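Local coordinates for protein AtxE2 (Asticcacaulis excentricus, PDB 5TXE) that hydrolyses the isopeptide bond of the lasso peptides astexin-2 and astexin-3, converting these threaded substrates into linear peptides, at residues Y69-Q73 and I130-W134; G188-F192 and V223-I227. The protein carries 1 engineered substitution. Numbering follows the deposited sequence.

Contact 1: residues Y69-Q73 and I130-W134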
ATOM      1  N   TYR A  69      14.977  10.470 -21.548  1.00 39.19           N
ATOM      2  CA  TYR A  69      15.067   9.152 -20.915  1.00 41.84           C
ATOM      3  C   TYR A  69      14.283   9.119 -19.606  1.00 37.88           C
ATOM      4  O   TYR A  69      14.109  10.143 -18.947  1.00 36.41           O
ATOM      5  CB  TYR A  69      16.542   8.753 -20.692  1.00 42.31           C
ATOM      6  CG  TYR A  69      17.260   8.584 -21.990  1.00 49.61           C
ATOM      7  CD1 TYR A  69      17.202   7.380 -22.681  1.00 50.54           C
ATOM      8  CD2 TYR A  69      17.973   9.659 -22.577  1.00 55.85           C
ATOM      9  CE1 TYR A  69      17.845   7.231 -23.905  1.00 54.71           C
ATOM     10  CE2 TYR A  69      18.608   9.515 -23.809  1.00 55.68           C
ATOM     11  CZ  TYR A  69      18.526   8.303 -24.471  1.00 57.18           C
ATOM     12  OH  TYR A  69      19.151   8.138 -25.692  1.00 63.75           O
ATOM     13  N   VAL A  70      13.771   7.947 -19.263  1.00 35.19           N
ATOM     14  CA  VAL A  70      13.146   7.744 -17.967  1.00 32.60           C
ATOM     15  C   VAL A  70      13.874   6.606 -17.254  1.00 33.27           C
ATOM     16  O   VAL A  70      14.163   5.578 -17.848  1.00 34.34           O
ATOM     17  CB  VAL A  70      11.648   7.457 -18.079  1.00 30.01           C
ATOM     18  CG1 VAL A  70      11.339   6.240 -18.914  1.00 31.30           C
ATOM     19  CG2 VAL A  70      11.033   7.333 -16.689  1.00 33.65           C
ATOM     20  N   ALA A  71      14.181   6.823 -15.986  1.00 30.87           N
ATOM     21  CA  ALA A  71      14.849   5.844 -15.146  1.00 32.22           C
ATOM     22  C   ALA A  71      13.907   5.416 -14.008  1.00 34.33           C
ATOM     23  O   ALA A  71      13.164   6.238 -13.441  1.00 30.81           O
ATOM     24  CB  ALA A  71      16.120   6.446 -14.564  1.00 29.21           C
ATOM     25  N   PHE A  72      13.949   4.128 -13.686  1.00 33.92           N
ATOM     26  CA  PHE A  72      13.051   3.539 -12.709  1.00 33.29           C
ATOM     27  C   PHE A  72      13.564   2.150 -12.337  1.00 35.17           C
ATOM     28  O   PHE A  72      14.308   1.553 -13.110  1.00 31.26           O
ATOM     29  CB  PHE A  72      11.647   3.413 -13.297  1.00 32.93           C
ATOM     30  CG  PHE A  72      11.588   2.655 -14.606  1.00 33.69           C
ATOM     31  CD1 PHE A  72      11.958   3.252 -15.774  1.00 34.52           C
ATOM     32  CD2 PHE A  72      11.185   1.338 -14.647  1.00 30.96           C
ATOM     33  CE1 PHE A  72      11.891   2.558 -16.977  1.00 34.58           C
ATOM     34  CE2 PHE A  72      11.146   0.628 -15.824  1.00 33.63           C
ATOM     35  CZ  PHE A  72      11.493   1.242 -17.006  1.00 34.30           C
ATOM     36  N   GLN A  73      13.141   1.648 -11.168  1.00 30.70           N
ATOM     37  CA  GLN A  73      13.477   0.313 -10.663  1.00 28.06           C
ATOM     38  C   GLN A  73      12.392  -0.682 -10.872  1.00 27.86           C
ATOM     39  O   GLN A  73      11.212  -0.400 -10.641  1.00 29.69           O
ATOM     40  CB  GLN A  73      13.809   0.367  -9.189  1.00 28.20           C
ATOM     41  CG  GLN A  73      14.348  -0.930  -8.637  1.00 29.83           C
ATOM     42  CD  GLN A  73      14.302  -0.904  -7.118  1.00 30.25           C
ATOM     43  OE1 GLN A  73      15.359  -0.904  -6.408  1.00 27.90           O
ATOM     44  NE2 GLN A  73      13.060  -0.808  -6.591  1.00 26.59           N
ATOM     45  N   ILE A 130      12.347   3.577  -4.983  1.00 24.91           N
ATOM     46  CA  ILE A 130      13.700   4.072  -5.249  1.00 25.37           C
ATOM     47  C   ILE A 130      13.576   5.051  -6.435  1.00 28.52           C
ATOM     48  O   ILE A 130      13.265   4.646  -7.592  1.00 28.66           O
ATOM     49  CB  ILE A 130      14.661   2.926  -5.623  1.00 26.99           C
ATOM     50  CG1 ILE A 130      14.724   1.860  -4.513  1.00 26.46           C
ATOM     51  CG2 ILE A 130      16.056   3.474  -5.977  1.00 30.07           C
ATOM     52  CD1 ILE A 130      15.268   2.409  -3.201  1.00 29.23           C
ATOM     53  N   GLN A 131      13.853   6.303  -6.130  1.00 27.84           N
ATOM     54  CA  GLN A 131      13.882   7.339  -7.141  1.00 35.32           C
ATOM     55  C   GLN A 131      15.310   7.646  -7.567  1.00 28.35           C
ATOM     56  O   GLN A 131      16.105   8.082  -6.768  1.00 29.06           O
ATOM     57  CB  GLN A 131      13.222   8.634  -6.660  1.00 40.59           C
ATOM     58  CG  GLN A 131      12.729   9.402  -7.902  1.00 45.11           C
ATOM     59  CD  GLN A 131      12.014  10.737  -7.630  1.00 46.36           C
ATOM     60  OE1 GLN A 131      12.091  11.339  -6.529  1.00 40.87           O
ATOM     61  NE2 GLN A 131      11.312  11.209  -8.662  1.00 51.58           N
ATOM     62  N   PRO A 132      15.632   7.359  -8.803  1.00 26.79           N
ATOM     63  CA  PRO A 132      16.955   7.648  -9.305  1.00 31.36           C
ATOM     64  C   PRO A 132      17.181   9.121  -9.554  1.00 35.86           C
ATOM     65  O   PRO A 132      16.307   9.769 -10.126  1.00 40.56           O
ATOM     66  CB  PRO A 132      17.004   6.937 -10.656  1.00 30.83           C
ATOM     67  CG  PRO A 132      15.680   6.388 -10.900  1.00 31.03           C
ATOM     68  CD  PRO A 132      14.757   6.731  -9.793  1.00 27.79           C
ATOM     69  N   ARG A 133      18.353   9.612  -9.167  1.00 31.91           N
ATOM     70  CA  ARG A 133      18.737  11.003  -9.361  1.00 31.87           C
ATOM     71  C   ARG A 133      19.643  11.104 -10.545  1.00 30.81           C
ATOM     72  O   ARG A 133      20.724  10.484 -10.554  1.00 30.77           O
ATOM     73  CB  ARG A 133      19.454  11.498  -8.135  1.00 32.18           C
ATOM     74  CG  ARG A 133      18.711  11.202  -6.827  1.00 39.85           C
ATOM     75  CD  ARG A 133      17.478  12.019  -6.939  1.00 44.10           C
ATOM     76  NE  ARG A 133      16.226  11.756  -6.209  1.00 59.39           N
ATOM     77  CZ  ARG A 133      16.043  11.838  -4.911  1.00 50.74           C
ATOM     78  NH1 ARG A 133      17.058  11.996  -4.098  1.00 62.03           N
ATOM     79  NH2 ARG A 133      14.846  11.663  -4.421  1.00 53.58           N
ATOM     80  N   TRP A 134      19.211  11.814 -11.567  1.00 29.09           N
ATOM     81  CA  TRP A 134      20.079  12.034 -12.723  1.00 32.26           C
ATOM     82  C   TRP A 134      21.136  13.106 -12.426  1.00 30.66           C
ATOM     83  O   TRP A 134      20.839  14.129 -11.829  1.00 36.02           O
ATOM     84  CB  TRP A 134      19.287  12.483 -13.904  1.00 29.12           C
ATOM     85  CG  TRP A 134      18.437  11.464 -14.449  1.00 28.91           C
ATOM     86  CD1 TRP A 134      17.182  11.163 -14.030  1.00 29.97           C
ATOM     87  CD2 TRP A 134      18.677  10.657 -15.622  1.00 28.30           C
ATOM     88  NE1 TRP A 134      16.631  10.213 -14.856  1.00 30.75           N
ATOM     89  CE2 TRP A 134      17.550   9.879 -15.828  1.00 28.94           C
ATOM     90  CE3 TRP A 134      19.762  10.494 -16.486  1.00 32.91           C
ATOM     91  CZ2 TRP A 134      17.463   8.964 -16.862  1.00 29.54           C
ATOM     92  CZ3 TRP A 134      19.671   9.575 -17.526  1.00 29.23           C
ATOM     93  CH2 TRP A 134      18.532   8.835 -17.703  1.00 30.58           C
TER
HETATM   94  O   HOH W   1      11.688   3.222  -9.062  1.00 23.33           O
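W134 shows how a large aromatic can pack two segments that share no direct hydrogen bond. Its indole lies against Y69-A71, with CZ2 3.7 Å from CB of A71 and CH2 3.6 Å from CB of Y69. A71, small and buried, sits in the angle between this indole and the ring of P132, whose CG is 3.7 Å from the A71 CB and 3.6 Å from the A71 O. This is packing between consecutive blades of the beta-propeller that, as in prolyl oligopeptidase relatives, accompanies the alpha/beta-hydrolase domain: strand 69-78 belongs to one antiparallel sheet and strand 133-134 to the next, and the segments run 156° apart. W134 NE1 donates to the backbone O of S62, itself on strand 61-63, which pairs with strand 69-78. I130 closes the other end, its CG1 3.4 Å from OE1 of Q73, and a water bridges the backbones, accepting from Q73 N at 3.0 Å and donating to I130 O at 2.6 Å.

Contact 2: residues G188-F192 and V223-I227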
ATOM      1  N   GLY A 188      21.567  11.143   6.608  1.00 29.06           N
ATOM      2  CA  GLY A 188      21.229   9.961   7.432  1.00 27.47           C
ATOM      3  C   GLY A 188      21.379  10.265   8.906  1.00 28.14           C
ATOM      4  O   GLY A 188      21.558  11.431   9.251  1.00 27.16           O
ATOM      5  N   ARG A 189      21.397   9.231   9.768  1.00 27.82           N
ATOM      6  CA  ARG A 189      21.281   9.431  11.181  1.00 28.68           C
ATOM      7  C   ARG A 189      22.288   8.663  12.018  1.00 31.42           C
ATOM      8  O   ARG A 189      21.946   7.685  12.675  1.00 32.27           O
ATOM      9  CB  ARG A 189      19.840   9.122  11.627  1.00 28.73           C
ATOM     10  CG  ARG A 189      18.809  10.081  11.014  1.00 32.61           C
ATOM     11  CD  ARG A 189      17.365   9.829  11.438  1.00 30.51           C
ATOM     12  NE  ARG A 189      16.932   8.507  11.044  1.00 32.51           N
ATOM     13  CZ  ARG A 189      15.843   7.910  11.526  1.00 31.76           C
ATOM     14  NH1 ARG A 189      15.065   8.530  12.393  1.00 34.16           N
ATOM     15  NH2 ARG A 189      15.529   6.710  11.125  1.00 29.10           N
ATOM     16  N   PRO A 190      23.519   9.158  12.078  1.00 32.86           N
ATOM     17  CA  PRO A 190      24.489   8.483  12.917  1.00 30.81           C
ATOM     18  C   PRO A 190      24.020   8.473  14.341  1.00 32.37           C
ATOM     19  O   PRO A 190      24.401   7.588  15.091  1.00 31.32           O
ATOM     20  CB  PRO A 190      25.747   9.360  12.787  1.00 33.09           C
ATOM     21  CG  PRO A 190      25.274  10.662  12.214  1.00 30.18           C
ATOM     22  CD  PRO A 190      24.123  10.283  11.334  1.00 32.35           C
ATOM     23  N   GLY A 191      23.220   9.456  14.754  1.00 30.82           N
ATOM     24  CA  GLY A 191      22.710   9.448  16.151  1.00 29.50           C
ATOM     25  C   GLY A 191      21.877   8.182  16.473  1.00 30.65           C
ATOM     26  O   GLY A 191      21.741   7.783  17.628  1.00 31.22           O
ATOM     27  N   PHE A 192      21.274   7.596  15.463  1.00 28.81           N
ATOM     28  CA  PHE A 192      20.409   6.457  15.647  1.00 31.06           C
ATOM     29  C   PHE A 192      21.310   5.291  16.004  1.00 32.43           C
ATOM     30  O   PHE A 192      21.027   4.549  16.931  1.00 30.79           O
ATOM     31  CB  PHE A 192      19.587   6.161  14.392  1.00 30.71           C
ATOM     32  CG  PHE A 192      18.676   4.991  14.555  1.00 32.95           C
ATOM     33  CD1 PHE A 192      19.154   3.712  14.377  1.00 34.24           C
ATOM     34  CD2 PHE A 192      17.370   5.157  14.940  1.00 29.11           C
ATOM     35  CE1 PHE A 192      18.316   2.619  14.554  1.00 36.86           C
ATOM     36  CE2 PHE A 192      16.545   4.081  15.117  1.00 32.22           C
ATOM     37  CZ  PHE A 192      16.993   2.803  14.925  1.00 31.10           C
ATOM     38  N   VAL A 223      14.782   3.136  20.011  1.00 23.35           N
ATOM     39  CA  VAL A 223      15.341   4.446  20.069  1.00 24.39           C
ATOM     40  C   VAL A 223      14.203   5.448  19.948  1.00 26.86           C
ATOM     41  O   VAL A 223      13.402   5.393  19.000  1.00 25.53           O
ATOM     42  CB  VAL A 223      16.284   4.685  18.870  1.00 26.22           C
ATOM     43  CG1 VAL A 223      16.744   6.130  18.822  1.00 25.68           C
ATOM     44  CG2 VAL A 223      17.478   3.706  18.899  1.00 28.81           C
ATOM     45  N   LEU A 224      14.166   6.395  20.869  1.00 32.49           N
ATOM     46  CA  LEU A 224      13.179   7.503  20.859  1.00 34.75           C
ATOM     47  C   LEU A 224      13.687   8.693  20.047  1.00 33.87           C
ATOM     48  O   LEU A 224      14.865   9.034  20.101  1.00 35.27           O
ATOM     49  CB  LEU A 224      12.939   7.982  22.287  1.00 33.40           C
ATOM     50  CG  LEU A 224      12.438   6.869  23.223  1.00 40.17           C
ATOM     51  CD1 LEU A 224      12.384   7.360  24.687  1.00 41.98           C
ATOM     52  CD2 LEU A 224      11.071   6.356  22.767  1.00 34.48           C
ATOM     53  N   GLU A 225      12.779   9.369  19.367  1.00 33.66           N
ATOM     54  CA  GLU A 225      13.028  10.743  18.919  1.00 34.29           C
ATOM     55  C   GLU A 225      13.400  11.628  20.122  1.00 37.48           C
ATOM     56  O   GLU A 225      12.963  11.342  21.220  1.00 40.71           O
ATOM     57  CB  GLU A 225      11.763  11.257  18.245  1.00 34.28           C
ATOM     58  CG  GLU A 225      11.537  10.672  16.861  1.00 36.16           C
ATOM     59  CD  GLU A 225      12.643  11.073  15.887  1.00 40.66           C
ATOM     60  OE1 GLU A 225      13.444  12.004  16.183  1.00 44.87           O
ATOM     61  OE2 GLU A 225      12.713  10.475  14.800  1.00 41.76           O
ATOM     62  N   PRO A 226      14.159  12.717  19.968  1.00 40.76           N
ATOM     63  CA  PRO A 226      14.560  13.283  18.674  1.00 36.30           C
ATOM     64  C   PRO A 226      15.893  12.697  18.270  1.00 34.45           C
ATOM     65  O   PRO A 226      16.791  12.573  19.100  1.00 32.26           O
ATOM     66  CB  PRO A 226      14.744  14.780  19.003  1.00 38.43           C
ATOM     67  CG  PRO A 226      15.254  14.771  20.428  1.00 39.33           C
ATOM     68  CD  PRO A 226      14.607  13.556  21.111  1.00 37.09           C
ATOM     69  N   ILE A 227      16.027  12.353  17.013  1.00 30.10           N
ATOM     70  CA  ILE A 227      17.314  11.970  16.486  1.00 32.53           C
ATOM     71  C   ILE A 227      17.505  12.825  15.234  1.00 33.78           C
ATOM     72  O   ILE A 227      16.687  12.780  14.328  1.00 32.25           O
ATOM     73  CB  ILE A 227      17.321  10.501  16.013  1.00 31.55           C
ATOM     74  CG1 ILE A 227      17.182   9.530  17.168  1.00 33.07           C
ATOM     75  CG2 ILE A 227      18.590  10.186  15.231  1.00 32.36           C
ATOM     76  CD1 ILE A 227      18.291   9.557  18.210  1.00 36.24           C
TER
HETATM   77  O   HOH W   2      14.756  11.147  13.268  1.00 32.68           O
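A loop folded back on the first turn of a helix makes this contact, within an excursion that leaves a propeller blade after strand 183-188 and returns to it at strand 230-235. I227 lies against the helix start, its CG2 4.2 Å from CB of F192 and 3.7 Å from the F192 N, its CD1 3.9 Å from O of G191. The F192 ring receives V223 over one face in a CH-pi contact, CG2 lying 4.2 Å from the ring centroid. R189, the N-cap, accepts from F192 N through its O at 2.9 Å. The polar side is water-mediated: R189 NH1 and E225 OE2 form only a long salt bridge of 3.9 Å, but one water accepts from that NH1 (2.8 Å) and donates to E225 OE2 (2.6 Å) and I227 O (2.7 Å). The stronger partner of R189 is E174 on strand 173-178. V223 also packs on A195 and I199 along helix 190-202, and before the helix G188, ending strand 183-188, makes a backbone hydrogen bond with V230 of strand 230-235.

Overall arrangement
The two contacts lie between and within blades of the same propeller. Contact 1 joins neighbouring blades, whereas contact 2 lies within an insertion of the following blade; they are in series along the chain, with centres 28 Å apart and nearest atoms about 12 Å apart. Strand 173-178 is a shared neighbour: R133 of contact 1 forms a salt bridge with its D175, and R189 of contact 2 one with its E174. Their relation to the substrate differs. Contact 1 lies away from the catalytic and substrate-binding residues, but the side chain of E225 in contact 2 is about 9 Å from that of W116, which binds astexin-3 and is important for activity. G117, the residue after W116, pairs through its backbone with E225.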